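Local coordinates for LINE-1 retrotransposable element ORF1 protein (Homo sapiens, PDB 2W7A), which binds single-stranded RNA and DNA as a trimeric nucleic acid chaperone that is essential for mobilising LINE-1 elements in the genome, at residues Met3-Leu8 against His64-Phe69; Gln31-Asn36 against Arg87-Gly92; Arg7-Pro12 against Pro94-Val99. One frame throughout, in Å; residues are numbered along the deposited sequence.

One RRM-type domain, built from a single antiparallel sheet with helices on one face, holds all three contacts. Interactions 1 and 3 share Arg-7 and Leu-8: strand 5-9 lies between strands 64-69 and 93-99, and the two contacts, with centres about 10 Å apart, touch directly. Interaction 2 lies at one edge of the sheet, its centre about 12 Å from that of interaction 3 and 17 Å from that of interaction 1. There the end of helix 19-33 meets outer strand 88-90, which pairs with strand 93-99. Along the chain interaction 2 is nested inside the loop closed by interaction 3, while interactions 1 and 2 alternate, which weaves the early and late parts of the domain together.

Interaction 1: residues Met3-Leu8 against His64-Phe69; sequences MGNLRL and HIIVRF
Leu-6 packs against Val-67 and Phe-69 on the helix-facing side of two antiparallel strands that form the middle of an RRM-type sheet. Its CG takes the crowded position between the backbone N and the carbonyl carbon (chi1 64°). From there the methyls divide their work: CD2 lies 3.6 Å from CE1 of Phe-69, and CD1 rests 3.9 Å from CB of Val-67, with the side chains of Leu-6 and Val-67 side by side. Further along, Leu-8 and Ile-65 repeat the side-by-side pattern, Leu-8 CD2 being 4.0 Å from Ile-65 CD1. Leu-26 of helix 19-33 and Leu-79 of helix 72-85 are among the residues that close over this layer.

The backbones join through paired bonds at Leu-6 with Val-67 (Leu-6 N to Val-67 O, 2.9 Å) and at Leu-8 with Ile-65. A further bond, Phe-69 N to Gly-4 O at 2.8 Å, extends the ladder past the start of strand 5-9.

On the other face, which carries nucleic acid in canonical RRMs, the character changes. Ile-66 puts CG2 3.6 Å from CG of Asn-5, whose ND2 turns to Asp-100. Ile-66 CD1 sits 3.4 Å from CG of Arg-7 and also lies over one face of that guanidinium, offset toward the rim. Arg-7 NE forms a salt bridge with Asp-100. An alanine in place of Arg-7 would probably leave both His-64 ND1 and the Asp-100 carboxylate without this partner and uncover the Ile-66 CD1 methyl. At the polar edge, Arg-7 NH1 donates to His-64 ND1 over 3.2 Å, with guanidinium and imidazole planes turned 72° apart and NH1 lying 23° out of the ring plane.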
# COMPACT_ATOMS: atom_id res chain seq x y z
N MSE A 3 6.80 -11.90 6.12
CA MSE A 3 7.44 -10.88 6.96
C MSE A 3 7.58 -9.54 6.25
O MSE A 3 7.56 -8.50 6.88
CB MSE A 3 8.86 -11.34 7.32
CG MSE A 3 8.96 -12.26 8.51
SE MSE A 3 9.42 -11.29 10.12
CE MSE A 3 9.34 -12.88 11.20
N GLY A 4 7.77 -9.59 4.94
CA GLY A 4 7.99 -8.38 4.13
C GLY A 4 6.75 -7.78 3.49
O GLY A 4 6.84 -6.77 2.81
N ASN A 5 5.59 -8.41 3.71
CA ASN A 5 4.33 -7.94 3.10
C ASN A 5 3.54 -7.03 4.03
O ASN A 5 3.43 -7.30 5.24
CB ASN A 5 3.35 -9.08 2.83
CG ASN A 5 3.72 -9.97 1.67
OD1 ASN A 5 4.64 -9.70 0.92
ND2 ASN A 5 3.01 -11.07 1.55
N LEU A 6 2.98 -5.96 3.48
CA LEU A 6 1.86 -5.32 4.13
C LEU A 6 0.65 -5.29 3.25
O LEU A 6 0.76 -5.53 2.03
CB LEU A 6 2.20 -3.97 4.65
CG LEU A 6 2.57 -2.85 3.75
CD1 LEU A 6 1.42 -2.31 2.93
CD2 LEU A 6 3.15 -1.66 4.60
N ARG A 7 -0.49 -5.03 3.87
CA ARG A 7 -1.75 -4.87 3.19
C ARG A 7 -2.13 -3.39 3.18
O ARG A 7 -2.14 -2.72 4.21
CB ARG A 7 -2.88 -5.66 3.89
CG ARG A 7 -2.78 -7.15 3.69
CD ARG A 7 -3.79 -7.96 4.54
NE ARG A 7 -3.58 -9.38 4.29
CZ ARG A 7 -4.18 -10.11 3.35
NH1 ARG A 7 -5.11 -9.61 2.56
NH2 ARG A 7 -3.88 -11.39 3.22
N LEU A 8 -2.52 -2.91 2.01
CA LEU A 8 -3.05 -1.58 1.78
C LEU A 8 -4.54 -1.76 1.54
O LEU A 8 -4.96 -2.43 0.58
CB LEU A 8 -2.33 -0.98 0.59
CG LEU A 8 -2.85 0.24 -0.08
CD1 LEU A 8 -3.04 1.39 0.90
CD2 LEU A 8 -1.82 0.58 -1.22
N HIS A 64 -7.81 -5.87 -1.06
CA HIS A 64 -6.57 -5.37 -0.51
C HIS A 64 -5.48 -5.42 -1.56
O HIS A 64 -5.54 -6.21 -2.49
CB HIS A 64 -6.13 -6.23 0.68
CG HIS A 64 -7.07 -6.23 1.84
ND1 HIS A 64 -6.85 -6.96 2.99
CD2 HIS A 64 -8.21 -5.53 2.06
CE1 HIS A 64 -7.83 -6.73 3.85
NE2 HIS A 64 -8.67 -5.87 3.31
N ILE A 65 -4.49 -4.55 -1.40
CA ILE A 65 -3.31 -4.57 -2.21
C ILE A 65 -2.16 -5.06 -1.32
O ILE A 65 -1.91 -4.49 -0.22
CB ILE A 65 -2.99 -3.15 -2.76
CG1 ILE A 65 -4.05 -2.65 -3.73
CG2 ILE A 65 -1.58 -3.06 -3.38
CD1 ILE A 65 -4.02 -1.15 -4.01
N ILE A 66 -1.47 -6.11 -1.76
CA ILE A 66 -0.31 -6.61 -1.02
C ILE A 66 0.92 -5.96 -1.59
O ILE A 66 1.16 -6.00 -2.80
CB ILE A 66 -0.19 -8.14 -1.13
CG1 ILE A 66 -1.51 -8.80 -0.72
CG2 ILE A 66 1.00 -8.63 -0.33
CD1 ILE A 66 -2.02 -8.33 0.61
N VAL A 67 1.69 -5.33 -0.69
CA VAL A 67 2.92 -4.65 -1.03
C VAL A 67 4.07 -5.43 -0.36
O VAL A 67 4.12 -5.59 0.86
CB VAL A 67 2.86 -3.20 -0.57
CG1 VAL A 67 4.18 -2.45 -0.96
CG2 VAL A 67 1.60 -2.51 -1.07
N ARG A 68 4.99 -5.96 -1.18
CA ARG A 68 6.11 -6.75 -0.64
C ARG A 68 7.36 -5.88 -0.71
O ARG A 68 7.73 -5.39 -1.75
CB ARG A 68 6.32 -8.04 -1.43
CG ARG A 68 7.44 -8.92 -0.87
CD ARG A 68 7.43 -10.30 -1.53
NE ARG A 68 8.38 -11.22 -0.93
CZ ARG A 68 8.76 -12.38 -1.47
NH1 ARG A 68 8.27 -12.77 -2.65
NH2 ARG A 68 9.64 -13.14 -0.84
N PHE A 69 7.96 -5.64 0.45
CA PHE A 69 9.13 -4.81 0.59
C PHE A 69 10.37 -5.67 0.48
O PHE A 69 10.35 -6.85 0.85
CB PHE A 69 9.11 -4.12 1.94
CG PHE A 69 8.13 -3.01 2.04
CD1 PHE A 69 6.80 -3.25 2.23
CD2 PHE A 69 8.54 -1.71 1.96
CE1 PHE A 69 5.89 -2.22 2.33
CE2 PHE A 69 7.62 -0.67 2.06
CZ PHE A 69 6.30 -0.96 2.21

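Interaction 2: residues Gln31-Asn36 against Arg87-Gly92; sequences QENFPN and RVTLKG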
# COMPACT_ATOMS: atom_id res chain seq x y z
N GLN A 31 4.57 9.91 -0.58
CA GLN A 31 4.73 11.36 -0.69
C GLN A 31 3.66 12.15 0.05
O GLN A 31 3.95 13.23 0.57
CB GLN A 31 4.78 11.76 -2.16
CG GLN A 31 6.01 11.20 -2.87
CD GLN A 31 6.13 11.63 -4.36
OE1 GLN A 31 7.18 11.31 -4.96
NE2 GLN A 31 5.17 12.29 -4.91
N GLU A 32 2.45 11.59 0.13
CA GLU A 32 1.35 12.27 0.81
C GLU A 32 1.44 12.20 2.32
O GLU A 32 0.89 13.10 3.00
CB GLU A 32 0.00 11.75 0.30
CG GLU A 32 -1.24 12.48 0.76
CD GLU A 32 -2.51 12.12 -0.04
OE1 GLU A 32 -2.40 11.58 -1.21
OE2 GLU A 32 -3.63 12.39 0.51
N ASN A 33 2.10 11.17 2.85
CA ASN A 33 2.06 10.87 4.27
C ASN A 33 3.36 10.78 5.02
O ASN A 33 3.38 11.07 6.23
CB ASN A 33 1.35 9.53 4.49
CG ASN A 33 -0.10 9.56 3.99
OD1 ASN A 33 -0.99 10.07 4.70
ND2 ASN A 33 -0.33 9.05 2.78
N PHE A 34 4.45 10.44 4.34
CA PHE A 34 5.70 10.05 5.02
C PHE A 34 6.89 10.82 4.42
O PHE A 34 7.67 10.26 3.63
CB PHE A 34 5.92 8.57 4.88
CG PHE A 34 4.76 7.73 5.36
CD1 PHE A 34 4.21 7.95 6.62
CD2 PHE A 34 4.18 6.78 4.53
CE1 PHE A 34 3.10 7.23 7.04
CE2 PHE A 34 3.06 6.03 5.00
CZ PHE A 34 2.54 6.27 6.21
N PRO A 35 6.98 12.11 4.72
CA PRO A 35 7.97 12.96 4.04
C PRO A 35 9.43 12.54 4.22
O PRO A 35 10.24 12.81 3.33
CB PRO A 35 7.68 14.37 4.60
CG PRO A 35 7.03 14.10 6.00
CD PRO A 35 6.16 12.88 5.68
N ASN A 36 9.79 11.98 5.36
CA ASN A 36 11.18 11.58 5.51
C ASN A 36 11.48 10.36 4.66
O ASN A 36 12.51 10.27 4.04
CB ASN A 36 11.53 11.43 6.98
CG ASN A 36 11.58 12.84 7.67
OD1 ASN A 36 12.01 13.83 7.08
ND2 ASN A 36 11.18 12.88 8.87
N ARG A 87 -4.47 8.86 10.80
CA ARG A 87 -5.12 8.97 9.52
C ARG A 87 -4.06 9.09 8.40
O ARG A 87 -3.21 9.98 8.42
CB ARG A 87 -6.00 10.20 9.55
CG ARG A 87 -6.78 10.44 8.26
CD ARG A 87 -7.76 11.66 8.44
NE ARG A 87 -8.53 12.03 7.23
CZ ARG A 87 -9.73 11.58 6.88
NH1 ARG A 87 -10.37 10.64 7.57
NH2 ARG A 87 -10.26 12.04 5.79
N VAL A 88 -4.14 8.14 7.47
CA VAL A 88 -3.25 8.05 6.32
C VAL A 88 -4.11 8.19 5.09
O VAL A 88 -5.18 7.59 5.05
CB VAL A 88 -2.55 6.69 6.30
CG1 VAL A 88 -1.63 6.55 5.08
CG2 VAL A 88 -1.69 6.46 7.62
N THR A 89 -3.72 9.04 4.15
CA THR A 89 -4.60 9.37 3.02
C THR A 89 -3.99 9.13 1.65
O THR A 89 -2.78 9.13 1.47
CB THR A 89 -5.15 10.78 3.13
OG1 THR A 89 -4.06 11.67 3.10
CG2 THR A 89 -5.93 11.04 4.41
N LEU A 90 -4.87 8.94 0.68
CA LEU A 90 -4.51 8.81 -0.72
C LEU A 90 -5.49 9.73 -1.41
O LEU A 90 -6.70 9.50 -1.34
CB LEU A 90 -4.64 7.38 -1.21
CG LEU A 90 -4.48 7.27 -2.74
CD1 LEU A 90 -3.11 7.71 -3.27
CD2 LEU A 90 -4.83 5.81 -3.16
N LYS A 91 -4.98 10.79 -2.05
CA LYS A 91 -5.80 11.89 -2.59
C LYS A 91 -6.85 12.40 -1.59
O LYS A 91 -8.01 12.68 -1.93
CB LYS A 91 -6.45 11.49 -3.92
CG LYS A 91 -5.53 10.83 -4.95
CD LYS A 91 -4.29 11.63 -5.26
CE LYS A 91 -3.20 10.77 -5.94
NZ LYS A 91 -1.92 11.51 -6.15
N GLY A 92 -6.40 12.53 -0.34
CA GLY A 92 -7.22 13.09 0.73
C GLY A 92 -8.26 12.13 1.30
O GLY A 92 -9.00 12.52 2.21
O HOH W 1 -1.27 11.77 -3.64
O HOH W 2 -2.10 12.62 4.84
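Glu-32 and Asn-33, from the last turn of helix 19-33, hold the edge strand 88-90 and the turn that follows it through direct hydrogen bonds. Reaching out with CG anti to the backbone N (chi1 -172°), Glu-32 offers its carboxylate to the turn: OE1 accepts from Lys-91 N at 2.8 Å and OE2 from Gly-92 N at 2.9 Å, each on its syn lone pair. OE2 takes a second bond, 2.7 Å from Thr-89 OG1, which meets it from above the carboxylate plane. Three donors from the protein would thus hold both the position and the rotation of the group. Asn-33 behaves like a strand neighbour, because its amide serves both backbone groups of Thr-89. ND2 gives a nearly straight bond of 2.8 Å to Thr-89 O, in the planes of both groups, and OD1 receives Thr-89 N at 3.0 Å. The same ND2 also bonds to Ile-29 O, one turn back in the helix.

Water adds a second layer. One molecule donates to Asn-33 OD1 and Thr-89 OG1; another links Glu-32 OE1 to Lys-91 NZ, whose own salt bridge is to Asp-28.

Val-88 CG1 packs on the Asn-33 amide, 3.5 Å from its CG. The apolar pair is looser, Phe-34 CZ lying 4.3 Å from Val-88 CG1.

Lys-91 and Gly-92 both have positive phi, as in a type I' turn, and they join strands 88-90 and 93-99 into a tight beta hairpin. A short extra strand of this kind, just before the last strand of the sheet, is a familiar elaboration of the RRM fold, here tied down by the end of the first helix.

Interaction 3: residues Arg7-Pro12 against Pro94-Val99; sequences RLIGVP and PIRLTV
Ile-9 and Arg-96 face each other across a hydrogen-bonded pair, and the Ile-9 CD1 methyl approaches the Arg-96 guanidinium obliquely, 4.1 Å from NH1. Thr-98 CG2 lies over one face of that guanidinium, toward its rim, but this placement is doubtful, since Thr-98 has a second conformer. The Arg-7 guanidinium has Val-99 O near its plane at the edge, an approach only, for its NE is held by the salt bridge to Asp-100; Arg-7 CD lies 3.7 Å from Val-99 O. The side chains of Arg-7, Ile-9, Arg-96 and Thr-98 lie on the sheet face turned away from the helices, where basic groups would suit nucleic acid binding.

The backbone pairing is regular antiparallel. Arg-7 with Thr-98 and Ile-9 with Arg-96 each exchange two bonds, for example Ile-9 N to Arg-96 O at 2.8 Å. Gly-10 then turns the chain out of the strand with a phi of 93°, a conformation in which a CB would be jammed against the preceding carbonyl oxygen. Beyond the last direct pair a water takes over, donating to Gly-10 O and, at 2.6 Å, to Pro-94 O.

On the helix-facing side the contact is made by apolar side chains. Ile-95 CG1 stands between the backbone N and the carbonyl carbon (chi1 54°), and its CD1 meets Leu-8 CD1 at a tight 3.5 Å. The same Leu-8 methyl lies 3.7 Å from Leu-97 CD2, with the two leucines side by side. Val-11 extends the layer, CG2 to Ile-95 CG2 at 4.1 Å.

The first and last strands of the domain thus pair side by side, as in the RRM fold. Ile-29 of helix 19-33 touches both Leu-8 and Ile-95, whereas Leu-97 packs on Met-78, Leu-79 and Ala-82 of helix 72-85. Strand 64-69 flanks strand 5-9, and strand 88-90 borders strand 93-99 on its other side.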
# COMPACT_ATOMS: atom_id res chain seq x y z
N ARG A 7 -0.49 -5.03 3.87
CA ARG A 7 -1.75 -4.87 3.19
C ARG A 7 -2.13 -3.39 3.18
O ARG A 7 -2.14 -2.72 4.21
CB ARG A 7 -2.88 -5.66 3.89
CG ARG A 7 -2.78 -7.15 3.69
CD ARG A 7 -3.79 -7.96 4.54
NE ARG A 7 -3.58 -9.38 4.29
CZ ARG A 7 -4.18 -10.11 3.35
NH1 ARG A 7 -5.11 -9.61 2.56
NH2 ARG A 7 -3.88 -11.39 3.22
N LEU A 8 -2.52 -2.91 2.01
CA LEU A 8 -3.05 -1.58 1.78
C LEU A 8 -4.54 -1.76 1.54
O LEU A 8 -4.96 -2.43 0.58
CB LEU A 8 -2.33 -0.98 0.59
CG LEU A 8 -2.85 0.24 -0.08
CD1 LEU A 8 -3.04 1.39 0.90
CD2 LEU A 8 -1.82 0.58 -1.22
N ILE A 9 -5.32 -1.17 2.43
CA ILE A 9 -6.78 -1.40 2.51
C ILE A 9 -7.54 -0.14 2.15
O ILE A 9 -7.15 0.96 2.58
CB ILE A 9 -7.15 -1.85 3.95
CG1 ILE A 9 -6.42 -3.14 4.29
CG2 ILE A 9 -8.64 -1.91 4.13
CD1 ILE A 9 -6.65 -3.63 5.71
N GLY A 10 -8.61 -0.28 1.36
CA GLY A 10 -9.46 0.86 1.01
C GLY A 10 -9.19 1.64 -0.25
O GLY A 10 -9.82 2.66 -0.45
N VAL A 11 -8.29 1.17 -1.12
CA VAL A 11 -8.00 1.84 -2.36
C VAL A 11 -9.07 1.43 -3.36
O VAL A 11 -9.25 0.26 -3.62
CB VAL A 11 -6.61 1.49 -2.88
CG1 VAL A 11 -6.34 2.18 -4.22
CG2 VAL A 11 -5.53 1.82 -1.82
N PRO A 12 -9.81 2.39 -3.93
CA PRO A 12 -10.90 2.00 -4.81
C PRO A 12 -10.40 1.20 -6.02
O PRO A 12 -9.29 1.45 -6.50
CB PRO A 12 -11.47 3.33 -5.31
CG PRO A 12 -11.01 4.33 -4.30
CD PRO A 12 -9.80 3.85 -3.64
N PRO A 94 -9.13 8.46 3.29
CA PRO A 94 -8.43 7.55 4.21
C PRO A 94 -8.15 6.18 3.62
O PRO A 94 -9.03 5.56 2.98
CB PRO A 94 -9.34 7.52 5.46
CG PRO A 94 -10.71 7.91 4.95
CD PRO A 94 -10.44 8.88 3.81
N ILE A 95 -6.93 5.69 3.84
CA ILE A 95 -6.55 4.33 3.55
C ILE A 95 -5.96 3.71 4.81
O ILE A 95 -5.65 4.45 5.75
CB ILE A 95 -5.56 4.21 2.35
CG1 ILE A 95 -4.35 5.10 2.58
CG2 ILE A 95 -6.33 4.63 1.05
CD1 ILE A 95 -3.20 4.78 1.68
N ARG A 96 -5.78 2.38 4.83
CA ARG A 96 -5.13 1.73 5.95
C ARG A 96 -3.99 0.86 5.51
O ARG A 96 -4.06 0.22 4.46
CB ARG A 96 -6.14 0.95 6.78
CG ARG A 96 -7.05 1.86 7.63
CD ARG A 96 -7.85 1.05 8.63
NE ARG A 96 -7.00 0.37 9.61
CZ ARG A 96 -6.99 -0.93 9.84
NH1 ARG A 96 -7.78 -1.77 9.17
NH2 ARG A 96 -6.16 -1.41 10.76
N LEU A 97 -2.90 0.87 6.29
CA LEU A 97 -1.77 -0.03 6.12
C LEU A 97 -1.71 -0.97 7.32
O LEU A 97 -1.66 -0.52 8.45
CB LEU A 97 -0.48 0.79 6.00
CG LEU A 97 -0.38 1.79 4.84
CD1 LEU A 97 0.90 2.65 4.96
CD2 LEU A 97 -0.37 1.11 3.45
N THR A 98 -1.73 -2.27 7.08
CA THR A 98 -1.74 -3.24 8.16
C THR A 98 -0.85 -4.41 7.83
O THR A 98 -0.40 -4.55 6.68
CB THR A 98 -3.15 -3.80 8.42
OG1 THR A 98 -3.52 -4.68 7.37
CG2 THR A 98 -4.14 -2.70 8.53
N VAL A 99 -0.58 -5.24 8.82
CA VAL A 99 0.20 -6.43 8.59
C VAL A 99 -0.57 -7.38 7.69
O VAL A 99 -1.77 -7.28 7.57
CB VAL A 99 0.53 -7.15 9.91
CG1 VAL A 99 1.43 -6.30 10.80
CG2 VAL A 99 -0.76 -7.56 10.63
O HOH W 3 -10.42 5.01 0.91